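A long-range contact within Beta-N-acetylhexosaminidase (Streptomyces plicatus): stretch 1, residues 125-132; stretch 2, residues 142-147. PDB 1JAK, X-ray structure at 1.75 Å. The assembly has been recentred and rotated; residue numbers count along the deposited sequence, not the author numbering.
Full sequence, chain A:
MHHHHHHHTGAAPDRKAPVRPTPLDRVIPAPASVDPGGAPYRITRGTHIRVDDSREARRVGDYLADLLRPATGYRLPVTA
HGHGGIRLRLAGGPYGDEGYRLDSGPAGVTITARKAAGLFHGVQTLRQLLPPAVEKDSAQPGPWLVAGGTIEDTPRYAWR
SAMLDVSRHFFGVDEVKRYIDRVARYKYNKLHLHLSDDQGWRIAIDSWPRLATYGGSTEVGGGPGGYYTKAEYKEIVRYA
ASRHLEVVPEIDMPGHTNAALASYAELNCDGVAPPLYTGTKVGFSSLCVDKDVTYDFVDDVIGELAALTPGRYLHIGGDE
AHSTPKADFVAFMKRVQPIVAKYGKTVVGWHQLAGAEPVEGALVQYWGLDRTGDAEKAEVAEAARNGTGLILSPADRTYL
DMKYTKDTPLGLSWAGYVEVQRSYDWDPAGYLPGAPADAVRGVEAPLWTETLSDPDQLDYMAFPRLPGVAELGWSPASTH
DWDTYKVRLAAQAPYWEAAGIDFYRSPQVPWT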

# COMPACT_ATOMS: atom_id res chain seq x y z
N THR A 125 -3.34 -15.60 4.64
CA THR A 125 -4.17 -16.02 5.76
C THR A 125 -3.49 -17.20 6.45
O THR A 125 -3.42 -17.26 7.68
CB THR A 125 -5.57 -16.43 5.27
OG1 THR A 125 -6.28 -15.26 4.86
CG2 THR A 125 -6.35 -17.14 6.39
N LEU A 126 -2.98 -18.13 5.65
CA LEU A 126 -2.31 -19.31 6.19
C LEU A 126 -1.15 -18.96 7.11
O LEU A 126 -0.98 -19.57 8.16
CB LEU A 126 -1.82 -20.20 5.04
CG LEU A 126 -1.04 -21.46 5.44
CD1 LEU A 126 -1.90 -22.36 6.33
CD2 LEU A 126 -0.61 -22.21 4.19
N ARG A 127 -0.35 -17.97 6.73
CA ARG A 127 0.80 -17.60 7.55
C ARG A 127 0.38 -17.02 8.90
O ARG A 127 1.19 -16.96 9.83
CB ARG A 127 1.73 -16.64 6.80
CG ARG A 127 1.12 -15.31 6.42
CD ARG A 127 1.97 -14.58 5.38
NE ARG A 127 3.32 -14.26 5.84
CZ ARG A 127 4.12 -13.39 5.24
NH1 ARG A 127 3.71 -12.75 4.15
NH2 ARG A 127 5.33 -13.14 5.73
N GLN A 128 -0.87 -16.59 9.02
CA GLN A 128 -1.36 -16.06 10.28
C GLN A 128 -1.98 -17.17 11.13
O GLN A 128 -2.07 -17.05 12.35
CB GLN A 128 -2.37 -14.93 10.04
CG GLN A 128 -1.70 -13.61 9.67
CD GLN A 128 -2.68 -12.45 9.60
OE1 GLN A 128 -3.56 -12.31 10.45
NE2 GLN A 128 -2.51 -11.59 8.59
N LEU A 129 -2.40 -18.25 10.48
CA LEU A 129 -2.98 -19.39 11.20
C LEU A 129 -1.85 -20.18 11.84
O LEU A 129 -2.01 -20.78 12.90
CB LEU A 129 -3.79 -20.27 10.24
CG LEU A 129 -5.03 -19.59 9.65
CD1 LEU A 129 -5.69 -20.50 8.63
CD2 LEU A 129 -6.01 -19.25 10.78
N LEU A 130 -0.68 -20.18 11.19
CA LEU A 130 0.49 -20.86 11.73
C LEU A 130 0.98 -20.03 12.91
O LEU A 130 0.64 -18.85 13.03
CB LEU A 130 1.57 -20.97 10.65
CG LEU A 130 1.28 -22.00 9.56
CD1 LEU A 130 2.24 -21.82 8.39
CD2 LEU A 130 1.42 -23.40 10.15
N PRO A 131 1.79 -20.63 13.81
CA PRO A 131 2.33 -19.95 14.99
C PRO A 131 3.40 -18.91 14.69
O PRO A 131 4.03 -18.94 13.64
CB PRO A 131 2.86 -21.10 15.84
CG PRO A 131 3.35 -22.06 14.78
CD PRO A 131 2.22 -22.04 13.77
N PRO A 132 3.64 -17.98 15.64
CA PRO A 132 4.64 -16.91 15.50
C PRO A 132 6.02 -17.41 15.10
O PRO A 132 6.78 -16.71 14.44
CB PRO A 132 4.64 -16.26 16.88
CG PRO A 132 3.24 -16.47 17.36
CD PRO A 132 2.96 -17.89 16.94
N GLY A 142 8.20 -25.92 16.23
CA GLY A 142 6.80 -25.83 15.87
C GLY A 142 6.02 -25.86 17.17
O GLY A 142 6.47 -25.26 18.15
N PRO A 143 4.87 -26.55 17.24
CA PRO A 143 4.20 -27.34 16.19
C PRO A 143 3.64 -26.44 15.09
O PRO A 143 3.19 -25.33 15.37
CB PRO A 143 3.08 -28.05 16.95
CG PRO A 143 3.52 -28.02 18.38
CD PRO A 143 4.13 -26.66 18.51
N TRP A 144 3.64 -26.94 13.86
CA TRP A 144 3.12 -26.17 12.73
C TRP A 144 1.65 -26.50 12.52
O TRP A 144 1.27 -27.12 11.53
CB TRP A 144 3.95 -26.49 11.48
CG TRP A 144 5.41 -26.28 11.72
CD1 TRP A 144 6.40 -27.23 11.71
CD2 TRP A 144 6.04 -25.04 12.08
NE1 TRP A 144 7.60 -26.66 12.04
CE2 TRP A 144 7.42 -25.32 12.27
CE3 TRP A 144 5.58 -23.73 12.25
CZ2 TRP A 144 8.33 -24.33 12.63
CZ3 TRP A 144 6.50 -22.75 12.61
CH2 TRP A 144 7.86 -23.05 12.80
N LEU A 145 0.83 -26.06 13.47
CA LEU A 145 -0.60 -26.30 13.46
C LEU A 145 -1.42 -25.25 12.73
O LEU A 145 -1.12 -24.06 12.79
CB LEU A 145 -1.10 -26.42 14.89
CG LEU A 145 -0.51 -27.55 15.73
CD1 LEU A 145 -0.87 -27.35 17.20
CD2 LEU A 145 -1.03 -28.88 15.22
N VAL A 146 -2.47 -25.71 12.05
CA VAL A 146 -3.39 -24.84 11.33
C VAL A 146 -4.80 -25.25 11.74
O VAL A 146 -5.26 -26.34 11.42
CB VAL A 146 -3.25 -25.02 9.80
CG1 VAL A 146 -4.20 -24.07 9.08
CG2 VAL A 146 -1.81 -24.75 9.38
N ALA A 147 -5.48 -24.36 12.46
CA ALA A 147 -6.84 -24.63 12.93
C ALA A 147 -7.71 -25.29 11.86
O ALA A 147 -7.63 -24.94 10.68
CB ALA A 147 -7.48 -23.33 13.41
O HOH W 1 -4.46 -21.89 13.33

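How do the two backbones meet? A helix in stretch 1 runs through Leu-129, and Leu-130 is the first residue to leave helical geometry; Leu-130 N still bonds back to Leu-126 O. Beside this end lies a strand that includes Leu-145 and Val-146, with the CA atoms of Leu-129 and Val-146 5.5 Å apart.

Which bump fills which hollow? The branched side chain of Val-146 fits among three leucines. Val-146 CG2 meets Leu-130 CD2 at 3.6 Å, Val-146 CG1 meets Leu-129 CD1 at 3.9 Å, and Leu-126 CD1 touches both methyls, 3.9 Å from Val-146 CG2 and 4.0 Å from Val-146 CG1. These contacts are purely apolar, so close fit and exclusion of water do the work.

What does Pro-131 rest against? Its CA-to-CB bond points toward stretch 2, and its ring wedges in by CG, 3.3 Å from Pro-143 O and 3.8 Å from Trp-144 CE3. The approach to the indole is oblique. Leu-130 CD2 packs nearby, 4.2 Å from Trp-144 CB.

Does any polar link join the stretches? No direct hydrogen bond does: Leu-129 O and Leu-145 O lie 3.4 Å apart, but both are acceptors. Water 1 bridges instead, donating to Leu-129 O at 2.7 Å and accepting from Ala-147 N at 2.8 Å, which satisfies a carbonyl at the helix end.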